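PDB 6Q2F: glycoside hydrolase family protein from Novosphingobium sp. PP1Y, which probably hydrolyses terminal alpha-L-rhamnose from rhamnosylated compounds, acting as an alpha-L-rhamnosidase of the glycoside hydrolase class. Local coordinates for residues 640-645 with 674-679; 581-586 with 604-609; 55-60 with 81-86. All blocks are in the same frame, centred on the assembly; numbering follows the deposited sequence.

Interaction 1 (640-645 with 674-679); sequences LVAAES and RPVIHT. With NA (sodium ion), chain B.
Residues 642-645 and 674-677 run parallel, with axes 29° apart, and the quality of their pairing changes along the way. The tight part lies around A643 to S645. V676 N reaches A643 O at 2.7 Å in the carbonyl plane. S645 N meets V676 O at 2.8 Å. H678 N donates to S645 O almost straight, at 169°. S645 OG, beside its own backbone N, lies within hydrogen-bonding distance of A643 O and of E667 on the connecting helix. On the other face of the sheet A642 CB touches V676 CG2 at 4.0 Å. E644 stretches out with CG anti to its backbone N, and its OE1 binds sodium at 2.6 Å. H678 lies alongside it, CD2 being 3.8 Å from E644 OE2, with carboxylate and ring planes only 20° apart; H678 ND1 bonds to G698.

The opposite end is looser. R674 N still reaches V641 O at 2.9 Å, from above the carbonyl plane, but A643 N to R674 O is a weak bond of 3.3 Å. Partly exposed L640 merely lays CD1 over the rim of one guanidinium face, 3.9 Å from R674 NH1; R674 bonds instead to S52 and Y581. Strand 642-649, helix 657-670 and strand 674-677 form a beta-alpha-beta crossover, a repeating element of the (beta/alpha)8 barrel, here carrying a sodium ligand.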
loop_
_atom_site.group_PDB
_atom_site.type_symbol
_atom_site.label_atom_id
_atom_site.label_comp_id
_atom_site.label_asym_id
_atom_site.label_seq_id
_atom_site.Cartn_x
_atom_site.Cartn_y
_atom_site.Cartn_z
ATOM N N LEU A 640 16.419 4.334 1.521
ATOM C CA LEU A 640 15.916 3.345 0.608
ATOM C C LEU A 640 14.391 3.294 0.664
ATOM O O LEU A 640 13.810 3.375 1.695
ATOM C CB LEU A 640 16.535 1.996 0.914
ATOM C CG LEU A 640 18.026 1.848 0.699
ATOM C CD1 LEU A 640 18.586 0.628 1.346
ATOM C CD2 LEU A 640 18.391 1.867 -0.755
ATOM N N VAL A 641 13.760 3.164 -0.471
ATOM C CA VAL A 641 12.309 3.088 -0.581
ATOM C C VAL A 641 12.005 1.937 -1.519
ATOM O O VAL A 641 12.280 2.029 -2.723
ATOM C CB VAL A 641 11.685 4.380 -1.126
ATOM C CG1 VAL A 641 10.177 4.235 -1.214
ATOM C CG2 VAL A 641 12.073 5.590 -0.288
ATOM N N ALA A 642 11.422 0.874 -0.991
ATOM C CA ALA A 642 11.136 -0.275 -1.829
ATOM C C ALA A 642 9.684 -0.244 -2.278
ATOM O O ALA A 642 8.822 0.380 -1.653
ATOM C CB ALA A 642 11.428 -1.588 -1.094
ATOM N N ALA A 643 9.420 -0.931 -3.380
ATOM C CA ALA A 643 8.046 -1.157 -3.780
ATOM C C ALA A 643 7.899 -2.520 -4.431
ATOM O O ALA A 643 8.714 -2.926 -5.262
ATOM C CB ALA A 643 7.551 -0.061 -4.724
ATOM N N GLU A 644 6.865 -3.222 -4.000
ATOM C CA GLU A 644 6.316 -4.378 -4.688
ATOM C C GLU A 644 5.817 -3.924 -6.059
ATOM O O GLU A 644 4.769 -3.283 -6.168
ATOM C CB GLU A 644 5.222 -4.990 -3.804
ATOM C CG GLU A 644 4.409 -6.086 -4.391
ATOM C CD GLU A 644 3.253 -6.425 -3.462
ATOM O OE1 GLU A 644 3.357 -6.075 -2.266
ATOM O OE2 GLU A 644 2.247 -6.977 -3.939
ATOM N N SER A 645 6.571 -4.234 -7.112
ATOM C CA SER A 645 6.500 -3.494 -8.373
ATOM C C SER A 645 5.847 -4.322 -9.472
ATOM O O SER A 645 6.325 -5.408 -9.806
ATOM C CB SER A 645 7.892 -3.036 -8.831
ATOM O OG SER A 645 8.524 -2.215 -7.879
ATOM N N ARG A 674 14.162 1.354 -4.844
ATOM C CA ARG A 674 14.537 -0.063 -4.844
ATOM C C ARG A 674 13.323 -0.867 -5.268
ATOM O O ARG A 674 12.543 -1.337 -4.426
ATOM C CB ARG A 674 15.036 -0.535 -3.475
ATOM C CG ARG A 674 15.253 -2.047 -3.424
ATOM C CD ARG A 674 16.099 -2.473 -2.263
ATOM N NE ARG A 674 17.480 -2.010 -2.388
ATOM C CZ ARG A 674 18.417 -2.213 -1.469
ATOM N NH1 ARG A 674 18.126 -2.873 -0.351
ATOM N NH2 ARG A 674 19.640 -1.753 -1.664
ATOM N N PRO A 675 13.092 -1.004 -6.569
ATOM C CA PRO A 675 11.969 -1.830 -7.010
ATOM C C PRO A 675 12.187 -3.275 -6.582
ATOM O O PRO A 675 13.310 -3.789 -6.586
ATOM C CB PRO A 675 11.984 -1.663 -8.534
ATOM C CG PRO A 675 12.645 -0.272 -8.743
ATOM C CD PRO A 675 13.731 -0.289 -7.692
ATOM N N VAL A 676 11.108 -3.916 -6.154
ATOM C CA VAL A 676 11.098 -5.340 -5.869
ATOM C C VAL A 676 10.043 -5.921 -6.804
ATOM O O VAL A 676 8.836 -5.747 -6.580
ATOM C CB VAL A 676 10.805 -5.648 -4.392
ATOM C CG1 VAL A 676 10.971 -7.162 -4.125
ATOM C CG2 VAL A 676 11.754 -4.829 -3.486
ATOM N N ILE A 677 10.483 -6.510 -7.888
ATOM C CA ILE A 677 9.562 -6.968 -8.887
ATOM C C ILE A 677 8.698 -8.128 -8.514
ATOM O O ILE A 677 9.167 -9.131 -8.132
ATOM C CB ILE A 677 10.273 -7.245 -10.214
ATOM C CG1 ILE A 677 11.015 -6.013 -10.666
ATOM C CG2 ILE A 677 9.290 -7.683 -11.268
ATOM C CD1 ILE A 677 12.229 -6.290 -11.487
ATOM N N HIS A 678 7.418 -7.930 -8.659
ATOM C CA HIS A 678 6.434 -8.934 -8.434
ATOM C C HIS A 678 6.085 -9.526 -9.783
ATOM O O HIS A 678 5.421 -8.862 -10.516
ATOM C CB HIS A 678 5.203 -8.262 -7.890
ATOM C CG HIS A 678 4.111 -9.197 -7.523
ATOM N ND1 HIS A 678 3.356 -9.856 -8.453
ATOM C CD2 HIS A 678 3.643 -9.580 -6.323
ATOM C CE1 HIS A 678 2.487 -10.622 -7.844
ATOM N NE2 HIS A 678 2.637 -10.469 -6.551
ATOM N N THR A 679 6.476 -10.748 -10.124
ATOM C CA THR A 679 7.322 -11.651 -9.384
ATOM C C THR A 679 8.163 -12.507 -10.311
ATOM O O THR A 679 8.033 -12.488 -11.488
ATOM C CB THR A 679 6.593 -12.768 -8.623
ATOM O OG1 THR A 679 5.272 -12.945 -9.078
ATOM C CG2 THR A 679 6.681 -12.616 -7.250
HETATM NA NA NA B . 1.515 -6.099 -0.465
#

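Interaction 2 (581-586 with 604-609); sequences YGEALE and IPMAAL. With NA (sodium ion), chain B.
Y581 and I604 adopt the same first torsion, with CG or CG1 anti to the carbonyl carbon and beside the backbone N (chi1 -72° and -56°), so the two side chains leave their strands alongside each other and point the same way. E583 shares that turn and is extended beyond CG, whereas E586, reached after the chain has bent away, sets CG anti to its backbone N and also runs out straight. These torsions bring both carboxylates to one sodium ion, which E583 OE1 and E586 OE2 each bind at 2.4 Å.

At the apolar end, I604 CD1 sits over one face of the Y581 ring, 22° off the ring normal and 3.4 Å from Y581 CZ, a close CH-pi contact. M606, a selenomethionine, brings SE to 4.0 Å from Y581 CB and makes an oblique Met-aromatic contact with the ring. The M606 side chain crosses that of E583 obliquely, CG to CG 3.7 Å, packing the aliphatic part of that metal ligand, while A608 CB lies 3.5 Å from E586 OE2. The backbone supplies two bonds about G582: its N reaches I604 O at 2.9 Å, and its O accepts from M606 N, which stands well above the carbonyl plane. Replacing Y581 by an alanine would remove the ring under I604 and the hydroxyl bonded to E127 and R674, and would probably loosen this buried corner.

D503, S504 and E644 complete the sodium site. Strand 579-582 lies between strands 497-502 and 604-610; the latter pairs in turn with 642-649, while helix 620-636 packs against P605 and A607.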
loop_
_atom_site.group_PDB
_atom_site.type_symbol
_atom_site.label_atom_id
_atom_site.label_comp_id
_atom_site.label_asym_id
_atom_site.label_seq_id
_atom_site.Cartn_x
_atom_site.Cartn_y
_atom_site.Cartn_z
ATOM N N TYR A 581 12.393 -5.114 5.402
ATOM C CA TYR A 581 11.536 -4.482 4.404
ATOM C C TYR A 581 10.124 -4.401 4.973
ATOM O O TYR A 581 9.557 -5.422 5.374
ATOM C CB TYR A 581 11.510 -5.291 3.113
ATOM C CG TYR A 581 12.761 -5.237 2.291
ATOM C CD1 TYR A 581 13.842 -6.042 2.586
ATOM C CD2 TYR A 581 12.838 -4.401 1.177
ATOM C CE1 TYR A 581 14.984 -5.986 1.822
ATOM C CE2 TYR A 581 13.945 -4.358 0.397
ATOM C CZ TYR A 581 15.020 -5.143 0.710
ATOM O OH TYR A 581 16.136 -5.067 -0.073
ATOM N N GLY A 582 9.543 -3.206 4.992
ATOM C CA GLY A 582 8.291 -3.059 5.719
ATOM C C GLY A 582 7.204 -2.366 4.920
ATOM O O GLY A 582 7.270 -1.159 4.671
ATOM N N GLU A 583 6.193 -3.133 4.528
ATOM C CA GLU A 583 5.000 -2.558 3.938
ATOM C C GLU A 583 4.049 -2.186 5.060
ATOM O O GLU A 583 4.289 -2.483 6.229
ATOM C CB GLU A 583 4.338 -3.538 2.962
ATOM C CG GLU A 583 5.149 -3.861 1.753
ATOM C CD GLU A 583 4.347 -4.631 0.685
ATOM O OE1 GLU A 583 3.183 -5.009 0.944
ATOM O OE2 GLU A 583 4.899 -4.847 -0.407
ATOM N N ALA A 584 2.945 -1.549 4.702
ATOM C CA ALA A 584 1.963 -1.157 5.697
ATOM C C ALA A 584 0.554 -1.540 5.275
ATOM O O ALA A 584 0.258 -2.722 5.099
ATOM C CB ALA A 584 2.075 0.348 5.982
ATOM N N LEU A 585 -0.346 -0.568 5.184
ATOM C CA LEU A 585 -1.736 -0.776 4.765
ATOM C C LEU A 585 -1.941 -1.077 3.295
ATOM O O LEU A 585 -2.649 -1.970 2.960
ATOM C CB LEU A 585 -2.652 0.353 5.232
ATOM C CG LEU A 585 -2.560 0.750 6.692
ATOM C CD1 LEU A 585 -3.389 1.965 7.001
ATOM C CD2 LEU A 585 -2.928 -0.383 7.588
ATOM N N GLU A 586 -1.274 -0.301 2.458
ATOM C CA GLU A 586 -1.275 -0.456 0.998
ATOM C C GLU A 586 -2.598 -0.068 0.354
ATOM O O GLU A 586 -2.619 0.780 -0.548
ATOM C CB GLU A 586 -0.906 -1.890 0.568
ATOM C CG GLU A 586 -0.842 -2.042 -0.970
ATOM C CD GLU A 586 -0.465 -3.440 -1.431
ATOM O OE1 GLU A 586 -1.230 -3.991 -2.239
ATOM O OE2 GLU A 586 0.577 -3.972 -1.003
ATOM N N ILE A 604 13.847 -0.604 5.404
ATOM C CA ILE A 604 13.451 -0.231 4.055
ATOM C C ILE A 604 11.933 -0.106 4.003
ATOM O O ILE A 604 11.221 -1.115 3.867
ATOM C CB ILE A 604 13.996 -1.231 3.032
ATOM C CG1 ILE A 604 15.515 -1.330 3.185
ATOM C CG2 ILE A 604 13.674 -0.770 1.641
ATOM C CD1 ILE A 604 16.122 -2.527 2.555
ATOM N N PRO A 605 11.399 1.105 4.146
ATOM C CA PRO A 605 9.962 1.305 3.952
ATOM C C PRO A 605 9.569 0.873 2.553
ATOM O O PRO A 605 10.308 1.085 1.593
ATOM C CB PRO A 605 9.784 2.814 4.156
ATOM C CG PRO A 605 10.966 3.210 5.009
ATOM C CD PRO A 605 12.087 2.356 4.493
HETATM N N MSE A 606 8.421 0.231 2.451
HETATM C CA MSE A 606 8.036 -0.439 1.244
HETATM C C MSE A 606 6.563 -0.210 0.928
HETATM O O MSE A 606 5.713 -0.144 1.818
HETATM C CB MSE A 606 8.319 -1.958 1.362
HETATM C CG MSE A 606 8.162 -2.682 0.044
HETATM SE SE MSE A 606 8.896 -4.457 0.242
HETATM C CE MSE A 606 8.506 -5.185 -1.540
ATOM N N ALA A 607 6.285 -0.073 -0.362
ATOM C CA ALA A 607 4.934 0.138 -0.860
ATOM C C ALA A 607 4.731 -0.812 -2.038
ATOM O O ALA A 607 5.463 -1.792 -2.206
ATOM C CB ALA A 607 4.749 1.616 -1.219
ATOM N N ALA A 608 3.719 -0.535 -2.860
ATOM C CA ALA A 608 3.374 -1.389 -3.992
ATOM C C ALA A 608 2.867 -0.524 -5.146
ATOM O O ALA A 608 2.372 0.591 -4.943
ATOM C CB ALA A 608 2.299 -2.440 -3.621
ATOM N N LEU A 609 2.995 -1.048 -6.365
ATOM C CA LEU A 609 2.340 -0.448 -7.528
ATOM C C LEU A 609 1.945 -1.538 -8.506
ATOM O O LEU A 609 2.786 -2.344 -8.902
ATOM C CB LEU A 609 3.219 0.583 -8.256
ATOM C CG LEU A 609 2.447 1.031 -9.520
ATOM C CD1 LEU A 609 1.277 2.003 -9.183
ATOM C CD2 LEU A 609 3.338 1.612 -10.626
HETATM NA NA NA B . 1.515 -6.099 -0.465
#

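Interaction 3 (55-60 with 81-86); sequences PRVWWH and VGIGGL
L86 CD1 rests over one face of the W59 indole, 3.8 Å from the centroid of the six-membered ring and 24° off its normal, which satisfies the geometry of a CH-pi contact. Its nearest ring atom is W59 CE3, at 3.5 Å. L86 takes the crowded first torsion, CG between the backbone N and the carbonyl carbon (chi1 70°), and so runs beside W59 in the same direction. V57 widens this apolar centre with both methyls: CG2 lies 4.0 Å from L86 CB, and CG1 meets I83 CD1 at 3.7 Å where the two side chains cross at about a right angle. M78 of helix 68-81 touches V57, W59 and L86, while W59 NE1 bonds to D74 of that helix.

Outside this cluster the main chains join. V57 N donates to G85 O at 3.0 Å from above the carbonyl plane, and G84 N reaches P55 O at 2.7 Å, in plane and nearly straight (169°).

R56 forms the polar edge. Bent at chi2, its chain lays the guanidinium flat against G84, whose O stands 3.9 Å above the plane of the R56 group and over its centre. Glycine suits this spot, since a CB on G84 would fall only 2.8 Å from R56 NH1. R56 NE makes a salt bridge to E127 and NH1 bonds to R54 O and S51 O, so the group has several polar partners at NE and NH1.

Helix 68-81 ends in a Schellman motif at G82 and turns into strand 85-91, completing a beta-alpha-beta unit. Strand 56-62 lies between 85-91 and 674-677, while helix 712-726 packs on P55.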
loop_
_atom_site.group_PDB
_atom_site.type_symbol
_atom_site.label_atom_id
_atom_site.label_comp_id
_atom_site.label_asym_id
_atom_site.label_seq_id
_atom_site.Cartn_x
_atom_site.Cartn_y
_atom_site.Cartn_z
ATOM N N PRO A 55 17.765 -3.981 -8.622
ATOM C CA PRO A 55 16.447 -4.296 -8.084
ATOM C C PRO A 55 16.395 -5.721 -7.565
ATOM O O PRO A 55 17.197 -6.589 -7.932
ATOM C CB PRO A 55 15.516 -4.122 -9.286
ATOM C CG PRO A 55 16.362 -4.557 -10.434
ATOM C CD PRO A 55 17.753 -3.998 -10.097
ATOM N N ARG A 56 15.435 -5.942 -6.679
ATOM C CA ARG A 56 15.154 -7.259 -6.137
ATOM C C ARG A 56 13.957 -7.851 -6.872
ATOM O O ARG A 56 13.259 -7.164 -7.622
ATOM C CB ARG A 56 14.869 -7.157 -4.639
ATOM C CG ARG A 56 16.085 -7.065 -3.721
ATOM C CD ARG A 56 16.990 -5.850 -3.937
ATOM N NE ARG A 56 18.011 -5.843 -2.883
ATOM C CZ ARG A 56 19.240 -5.355 -2.994
ATOM N NH1 ARG A 56 19.636 -4.792 -4.143
ATOM N NH2 ARG A 56 20.058 -5.430 -1.941
ATOM N N VAL A 57 13.715 -9.143 -6.649
ATOM C CA VAL A 57 12.485 -9.776 -7.118
ATOM C C VAL A 57 11.853 -10.567 -5.978
ATOM O O VAL A 57 12.530 -11.069 -5.080
ATOM C CB VAL A 57 12.716 -10.702 -8.337
ATOM C CG1 VAL A 57 13.387 -9.923 -9.473
ATOM C CG2 VAL A 57 13.521 -11.916 -7.929
ATOM N N TRP A 58 10.537 -10.668 -6.015
ATOM C CA TRP A 58 9.858 -11.671 -5.229
ATOM C C TRP A 58 10.001 -13.016 -5.937
ATOM O O TRP A 58 10.039 -13.098 -7.172
ATOM C CB TRP A 58 8.385 -11.299 -5.030
ATOM C CG TRP A 58 8.210 -10.309 -3.907
ATOM C CD1 TRP A 58 9.205 -9.670 -3.225
ATOM C CD2 TRP A 58 6.979 -9.887 -3.308
ATOM N NE1 TRP A 58 8.669 -8.864 -2.252
ATOM C CE2 TRP A 58 7.307 -8.985 -2.277
ATOM C CE3 TRP A 58 5.634 -10.201 -3.528
ATOM C CZ2 TRP A 58 6.340 -8.366 -1.488
ATOM C CZ3 TRP A 58 4.670 -9.589 -2.739
ATOM C CH2 TRP A 58 5.028 -8.692 -1.727
ATOM N N TRP A 59 10.103 -14.080 -5.142
ATOM C CA TRP A 59 10.518 -15.396 -5.651
ATOM C C TRP A 59 9.656 -16.467 -4.980
ATOM O O TRP A 59 10.061 -17.109 -4.009
ATOM C CB TRP A 59 12.006 -15.595 -5.391
ATOM C CG TRP A 59 12.631 -16.829 -5.944
ATOM C CD1 TRP A 59 12.611 -17.274 -7.252
ATOM C CD2 TRP A 59 13.486 -17.719 -5.231
ATOM N NE1 TRP A 59 13.374 -18.419 -7.365
ATOM C CE2 TRP A 59 13.919 -18.710 -6.138
ATOM C CE3 TRP A 59 13.911 -17.790 -3.904
ATOM C CZ2 TRP A 59 14.755 -19.750 -5.757
ATOM C CZ3 TRP A 59 14.726 -18.836 -3.521
ATOM C CH2 TRP A 59 15.149 -19.797 -4.447
ATOM N N HIS A 60 8.451 -16.649 -5.505
ATOM C CA HIS A 60 7.477 -17.536 -4.887
ATOM C C HIS A 60 7.783 -18.991 -5.213
ATOM O O HIS A 60 8.005 -19.342 -6.370
ATOM C CB HIS A 60 6.066 -17.196 -5.359
ATOM C CG HIS A 60 5.552 -15.886 -4.847
ATOM N ND1 HIS A 60 5.831 -14.684 -5.463
ATOM C CD2 HIS A 60 4.752 -15.596 -3.792
ATOM C CE1 HIS A 60 5.237 -13.707 -4.797
ATOM N NE2 HIS A 60 4.578 -14.234 -3.780
ATOM N N VAL A 81 21.301 -11.374 -15.381
ATOM C CA VAL A 81 20.397 -10.297 -15.749
ATOM C C VAL A 81 20.548 -9.074 -14.839
ATOM O O VAL A 81 19.884 -8.056 -15.059
ATOM C CB VAL A 81 18.930 -10.765 -15.714
ATOM C CG1 VAL A 81 18.690 -11.848 -16.754
ATOM C CG2 VAL A 81 18.564 -11.261 -14.324
ATOM N N GLY A 82 21.420 -9.141 -13.832
ATOM C CA GLY A 82 21.735 -8.012 -12.977
ATOM C C GLY A 82 20.801 -7.774 -11.808
ATOM O O GLY A 82 20.724 -6.644 -11.321
ATOM N N ILE A 83 20.098 -8.787 -11.345
ATOM C CA ILE A 83 19.188 -8.649 -10.219
ATOM C C ILE A 83 20.011 -8.667 -8.942
ATOM O O ILE A 83 21.016 -9.375 -8.858
ATOM C CB ILE A 83 18.139 -9.772 -10.263
ATOM C CG1 ILE A 83 17.014 -9.401 -11.231
ATOM C CG2 ILE A 83 17.596 -10.112 -8.841
ATOM C CD1 ILE A 83 16.221 -10.599 -11.706
ATOM N N GLY A 84 19.630 -7.841 -7.966
ATOM C CA GLY A 84 20.439 -7.685 -6.773
ATOM C C GLY A 84 19.998 -8.534 -5.592
ATOM O O GLY A 84 20.713 -8.649 -4.595
ATOM N N GLY A 85 18.819 -9.121 -5.666
ATOM C CA GLY A 85 18.353 -9.895 -4.529
ATOM C C GLY A 85 16.977 -10.450 -4.797
ATOM O O GLY A 85 16.371 -10.203 -5.846
ATOM N N LEU A 86 16.492 -11.216 -3.830
ATOM C CA LEU A 86 15.266 -11.967 -4.038
ATOM C C LEU A 86 14.616 -12.218 -2.690
ATOM O O LEU A 86 15.294 -12.325 -1.671
ATOM C CB LEU A 86 15.537 -13.289 -4.772
ATOM C CG LEU A 86 16.279 -14.419 -4.048
ATOM C CD1 LEU A 86 16.354 -15.606 -5.016
ATOM C CD2 LEU A 86 17.706 -14.037 -3.608
#

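From the N terminus, interaction 3 comes first and closes a loop through helix 68-81. Interaction 2 follows far along the chain, bridging a connection without helix or strand, and interaction 1 then closes a loop through helix 657-670. The three are in series: none nests or crosses. Space reunites them: E644 N of interaction 1 probably bonds to A607 O of interaction 2, and I677 of interaction 1 pairs through its backbone with R56 and W58 of interaction 3. Strand 674-677 thereby meets strand 56-62, closing the barrel, while interactions 1 and 2 share the sodium ion. Interaction 3, about 17 Å from interaction 2 between centres, supplies no sodium ligand.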